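Local atomic coordinates of benzoylformate Decarboxylase (Polynucleobacter necessarius, PDB entry 4K9Q), a protein that probably catalyses the thiamine diphosphate- and magnesium-dependent decarboxylation of benzoylformate, as a member of the TPP enzyme family. Residues 187-200 / 323-335. Numbering follows the deposited sequence.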
# COMPACT_ATOMS: atom_id res chain seq x y z
N VAL A 187 -11.44 -1.32 34.86
CA VAL A 187 -10.62 -1.12 36.05
C VAL A 187 -11.23 -1.91 37.21
O VAL A 187 -10.52 -2.58 37.96
CB VAL A 187 -10.51 0.35 36.46
CG1 VAL A 187 -9.67 0.49 37.72
CG2 VAL A 187 -9.91 1.19 35.33
N LYS A 188 -12.55 -1.80 37.36
CA LYS A 188 -13.25 -2.52 38.42
C LYS A 188 -13.08 -4.03 38.28
O LYS A 188 -12.76 -4.72 39.25
CB LYS A 188 -14.74 -2.16 38.41
CG LYS A 188 -15.53 -2.77 39.55
CD LYS A 188 -16.97 -2.26 39.56
CE LYS A 188 -17.80 -2.94 40.65
NZ LYS A 188 -19.23 -2.49 40.67
N GLU A 189 -13.28 -4.53 37.07
CA GLU A 189 -13.09 -5.95 36.79
C GLU A 189 -11.66 -6.40 37.12
O GLU A 189 -11.45 -7.42 37.77
CB GLU A 189 -13.40 -6.23 35.32
CG GLU A 189 -13.20 -7.69 34.91
CD GLU A 189 -13.23 -7.89 33.41
OE1 GLU A 189 -13.76 -7.00 32.69
OE2 GLU A 189 -12.72 -8.93 32.95
N PHE A 190 -10.67 -5.63 36.66
CA PHE A 190 -9.28 -5.99 36.91
C PHE A 190 -8.95 -5.95 38.41
O PHE A 190 -8.26 -6.83 38.93
CB PHE A 190 -8.32 -5.08 36.13
CG PHE A 190 -8.19 -5.44 34.67
CD1 PHE A 190 -9.21 -6.07 33.99
CD2 PHE A 190 -7.01 -5.13 33.98
CE1 PHE A 190 -9.08 -6.39 32.65
CE2 PHE A 190 -6.88 -5.45 32.65
CZ PHE A 190 -7.90 -6.09 31.98
N ALA A 191 -9.45 -4.93 39.10
CA ALA A 191 -9.22 -4.80 40.54
C ALA A 191 -9.81 -5.99 41.29
O ALA A 191 -9.19 -6.52 42.21
CB ALA A 191 -9.80 -3.49 41.05
N GLN A 192 -10.99 -6.41 40.88
CA GLN A 192 -11.63 -7.57 41.49
C GLN A 192 -10.77 -8.83 41.33
O GLN A 192 -10.59 -9.60 42.28
CB GLN A 192 -13.02 -7.81 40.90
CG GLN A 192 -14.05 -6.76 41.30
CD GLN A 192 -15.35 -6.90 40.52
OE1 GLN A 192 -15.50 -7.78 39.67
NE2 GLN A 192 -16.31 -6.02 40.82
N ARG A 193 -10.24 -9.03 40.12
CA ARG A 193 -9.37 -10.18 39.87
C ARG A 193 -8.15 -10.12 40.76
O ARG A 193 -7.75 -11.11 41.37
CB ARG A 193 -8.94 -10.23 38.40
CG ARG A 193 -10.08 -10.50 37.43
CD ARG A 193 -10.28 -11.98 37.20
NE ARG A 193 -9.13 -12.59 36.53
CZ ARG A 193 -8.91 -12.52 35.22
NH1 ARG A 193 -9.75 -11.86 34.43
NH2 ARG A 193 -7.83 -13.10 34.69
N ILE A 194 -7.54 -8.94 40.84
CA ILE A 194 -6.32 -8.77 41.63
C ILE A 194 -6.58 -9.03 43.11
O ILE A 194 -5.83 -9.74 43.78
CB ILE A 194 -5.71 -7.38 41.43
CG1 ILE A 194 -5.21 -7.24 39.99
CG2 ILE A 194 -4.57 -7.15 42.41
CD1 ILE A 194 -4.83 -5.82 39.61
N THR A 195 -7.67 -8.45 43.62
CA THR A 195 -8.03 -8.59 45.03
C THR A 195 -8.27 -10.05 45.40
O THR A 195 -7.91 -10.49 46.49
CB THR A 195 -9.27 -7.73 45.36
OG1 THR A 195 -8.94 -6.34 45.23
CG2 THR A 195 -9.74 -7.99 46.78
N ALA A 196 -8.87 -10.80 44.47
CA ALA A 196 -9.19 -12.21 44.72
C ALA A 196 -8.00 -13.16 44.58
O ALA A 196 -8.04 -14.29 45.08
CB ALA A 196 -10.31 -12.65 43.80
N SER A 197 -6.95 -12.71 43.90
CA SER A 197 -5.80 -13.58 43.65
C SER A 197 -5.01 -13.86 44.93
O SER A 197 -4.97 -13.04 45.84
CB SER A 197 -4.88 -12.95 42.59
OG SER A 197 -4.19 -11.83 43.11
N LYS A 198 -4.38 -15.03 44.97
CA LYS A 198 -3.62 -15.47 46.14
C LYS A 198 -2.18 -14.96 46.09
O LYS A 198 -1.61 -14.54 47.11
CB LYS A 198 -3.60 -17.00 46.23
CG LYS A 198 -4.96 -17.64 46.46
CD LYS A 198 -5.47 -17.40 47.88
CE LYS A 198 -6.53 -16.32 47.92
NZ LYS A 198 -7.71 -16.69 47.10
N ASN A 199 -1.59 -15.00 44.90
CA ASN A 199 -0.18 -14.71 44.75
C ASN A 199 0.10 -14.03 43.42
O ASN A 199 0.72 -14.61 42.53
CB ASN A 199 0.61 -16.02 44.83
CG ASN A 199 2.08 -15.80 45.16
OD1 ASN A 199 2.49 -14.69 45.52
ND2 ASN A 199 2.87 -16.86 45.06
N PRO A 200 -0.37 -12.79 43.26
CA PRO A 200 -0.21 -12.07 41.99
C PRO A 200 1.25 -11.75 41.69
O PRO A 200 2.06 -11.60 42.62
CB PRO A 200 -1.01 -10.78 42.21
CG PRO A 200 -0.98 -10.58 43.69
CD PRO A 200 -1.06 -11.96 44.27
N LEU A 323 -5.18 1.76 41.95
CA LEU A 323 -4.74 1.94 43.33
C LEU A 323 -5.94 2.22 44.24
O LEU A 323 -5.98 1.75 45.37
CB LEU A 323 -3.76 3.11 43.43
CG LEU A 323 -2.43 2.99 44.17
CD1 LEU A 323 -2.17 4.27 44.96
CD2 LEU A 323 -2.35 1.77 45.07
N LYS A 324 -6.90 2.98 43.73
CA LYS A 324 -8.10 3.34 44.49
C LYS A 324 -8.94 2.14 44.91
O LYS A 324 -9.70 2.22 45.88
CB LYS A 324 -8.98 4.30 43.69
CG LYS A 324 -8.33 5.64 43.40
CD LYS A 324 -9.20 6.49 42.49
CE LYS A 324 -8.54 7.84 42.25
NZ LYS A 324 -9.32 8.70 41.33
N LEU A 325 -8.82 1.04 44.18
CA LEU A 325 -9.74 -0.09 44.36
C LEU A 325 -9.11 -1.33 44.98
O LEU A 325 -9.78 -2.34 45.15
CB LEU A 325 -10.37 -0.48 43.02
CG LEU A 325 -11.12 0.62 42.27
CD1 LEU A 325 -11.74 0.06 40.99
CD2 LEU A 325 -12.19 1.23 43.17
N ILE A 326 -7.82 -1.25 45.31
CA ILE A 326 -7.11 -2.41 45.84
C ILE A 326 -6.65 -2.16 47.27
O ILE A 326 -6.11 -1.10 47.57
CB ILE A 326 -5.91 -2.77 44.94
CG1 ILE A 326 -6.41 -3.27 43.59
CG2 ILE A 326 -5.04 -3.81 45.60
CD1 ILE A 326 -5.30 -3.51 42.60
N ASP A 327 -6.86 -3.14 48.14
CA ASP A 327 -6.45 -3.02 49.54
C ASP A 327 -5.01 -3.46 49.78
O ASP A 327 -4.50 -4.36 49.11
CB ASP A 327 -7.39 -3.82 50.45
CG ASP A 327 -8.74 -3.15 50.64
OD1 ASP A 327 -8.78 -1.90 50.70
OD2 ASP A 327 -9.75 -3.87 50.72
N GLN A 328 -4.37 -2.82 50.75
CA GLN A 328 -3.02 -3.17 51.15
C GLN A 328 -2.90 -4.63 51.59
O GLN A 328 -3.73 -5.13 52.35
CB GLN A 328 -2.56 -2.28 52.30
CG GLN A 328 -1.18 -2.61 52.80
CD GLN A 328 -0.10 -2.28 51.79
OE1 GLN A 328 0.02 -1.13 51.34
NE2 GLN A 328 0.70 -3.28 51.43
N ARG A 329 -1.87 -5.32 51.11
CA ARG A 329 -1.58 -6.67 51.57
C ARG A 329 -0.39 -6.71 52.52
O ARG A 329 0.45 -5.81 52.50
CB ARG A 329 -1.30 -7.59 50.39
CG ARG A 329 -2.43 -7.69 49.41
CD ARG A 329 -2.16 -8.78 48.41
NE ARG A 329 -3.34 -9.06 47.61
CZ ARG A 329 -3.61 -10.24 47.07
NH1 ARG A 329 -2.78 -11.26 47.25
NH2 ARG A 329 -4.71 -10.40 46.35
N GLU A 330 -0.32 -7.74 53.35
CA GLU A 330 0.81 -7.92 54.25
C GLU A 330 2.01 -8.49 53.49
O GLU A 330 1.83 -9.13 52.45
CB GLU A 330 0.44 -8.84 55.42
CG GLU A 330 -0.45 -8.18 56.47
CD GLU A 330 -0.70 -9.07 57.67
OE1 GLU A 330 -0.65 -10.31 57.52
OE2 GLU A 330 -0.94 -8.53 58.77
N LYS A 331 3.21 -8.23 53.99
CA LYS A 331 4.42 -8.77 53.37
C LYS A 331 4.28 -10.28 53.24
O LYS A 331 3.85 -10.94 54.19
CB LYS A 331 5.67 -8.41 54.17
CG LYS A 331 6.26 -7.04 53.85
CD LYS A 331 5.39 -5.92 54.40
CE LYS A 331 5.84 -4.57 53.86
NZ LYS A 331 7.28 -4.31 54.10
N ASN A 332 4.61 -10.82 52.07
CA ASN A 332 4.37 -12.23 51.81
C ASN A 332 5.63 -12.99 51.39
O ASN A 332 5.58 -13.86 50.52
CB ASN A 332 3.27 -12.40 50.75
CG ASN A 332 3.53 -11.56 49.52
OD1 ASN A 332 4.58 -10.93 49.38
ND2 ASN A 332 2.56 -11.55 48.60
N ASN A 333 6.74 -12.67 52.04
CA ASN A 333 8.02 -13.31 51.76
C ASN A 333 8.41 -13.32 50.28
O ASN A 333 8.99 -14.29 49.78
CB ASN A 333 8.09 -14.72 52.38
CG ASN A 333 7.54 -15.80 51.46
OD1 ASN A 333 8.28 -16.64 50.95
ND2 ASN A 333 6.23 -15.79 51.25
N THR A 334 8.09 -12.24 49.58
CA THR A 334 8.63 -12.02 48.24
C THR A 334 10.15 -11.94 48.34
O THR A 334 10.68 -11.15 49.12
CB THR A 334 8.10 -10.72 47.62
OG1 THR A 334 6.71 -10.87 47.31
CG2 THR A 334 8.86 -10.39 46.34
N PRO A 335 10.86 -12.76 47.55
CA PRO A 335 12.32 -12.80 47.71
C PRO A 335 13.03 -11.52 47.25
O PRO A 335 12.50 -10.76 46.45
CB PRO A 335 12.73 -13.99 46.84
CG PRO A 335 11.63 -14.17 45.86
CD PRO A 335 10.37 -13.73 46.56
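R329 reaches across to the C-terminal end of helix 184-196 and gives a hydrogen bond from NH2 to S197 O (2.7 Å, 157° at the hydrogen). NH1 adds a weak bond to the same oxygen. The setting is the Rossmann-like central domain, a parallel sheet covered by helices. Here the chain leaving helix 315-323 runs along helix 184-196 in the same direction, and the helix itself leads into strand 201-204. S197 O lies close to the guanidinium plane. P200 CG lies over one face, 4.0 Å above the plane and offset toward its rim. I194 O and T195 O come obliquely to NH2. The cation thus sits among carbonyl oxygens where the helix ends, a site likely to suit positive charge. The arginine chain is extended from CG to NE, which carries the flat group across to S197. A leucine in place of R329 would probably leave S197 O without this donor and P200 without the flat group beside it.

Earlier along the helix the contact is apolar. L325 CB rests on A191 CB at 3.6 Å. Its CD1 reaches V187 CG1, and the two side chains cross at about a right angle. I326 CD1 packs against CG2 (3.7 Å) and CD1 of I194. Helix 214-224 also borders this pair, through L224.

Outer bonds position both sides. R223 NH1 binds I326 O, and N225 ND2 binds R329 O. D265 receives the backbone N-H groups of K198 and N199, holding the turn after the helix. S197 OG, placed between its own backbone N and carbonyl carbon (chi1 72°), bonds back to I194 O at 2.7 Å.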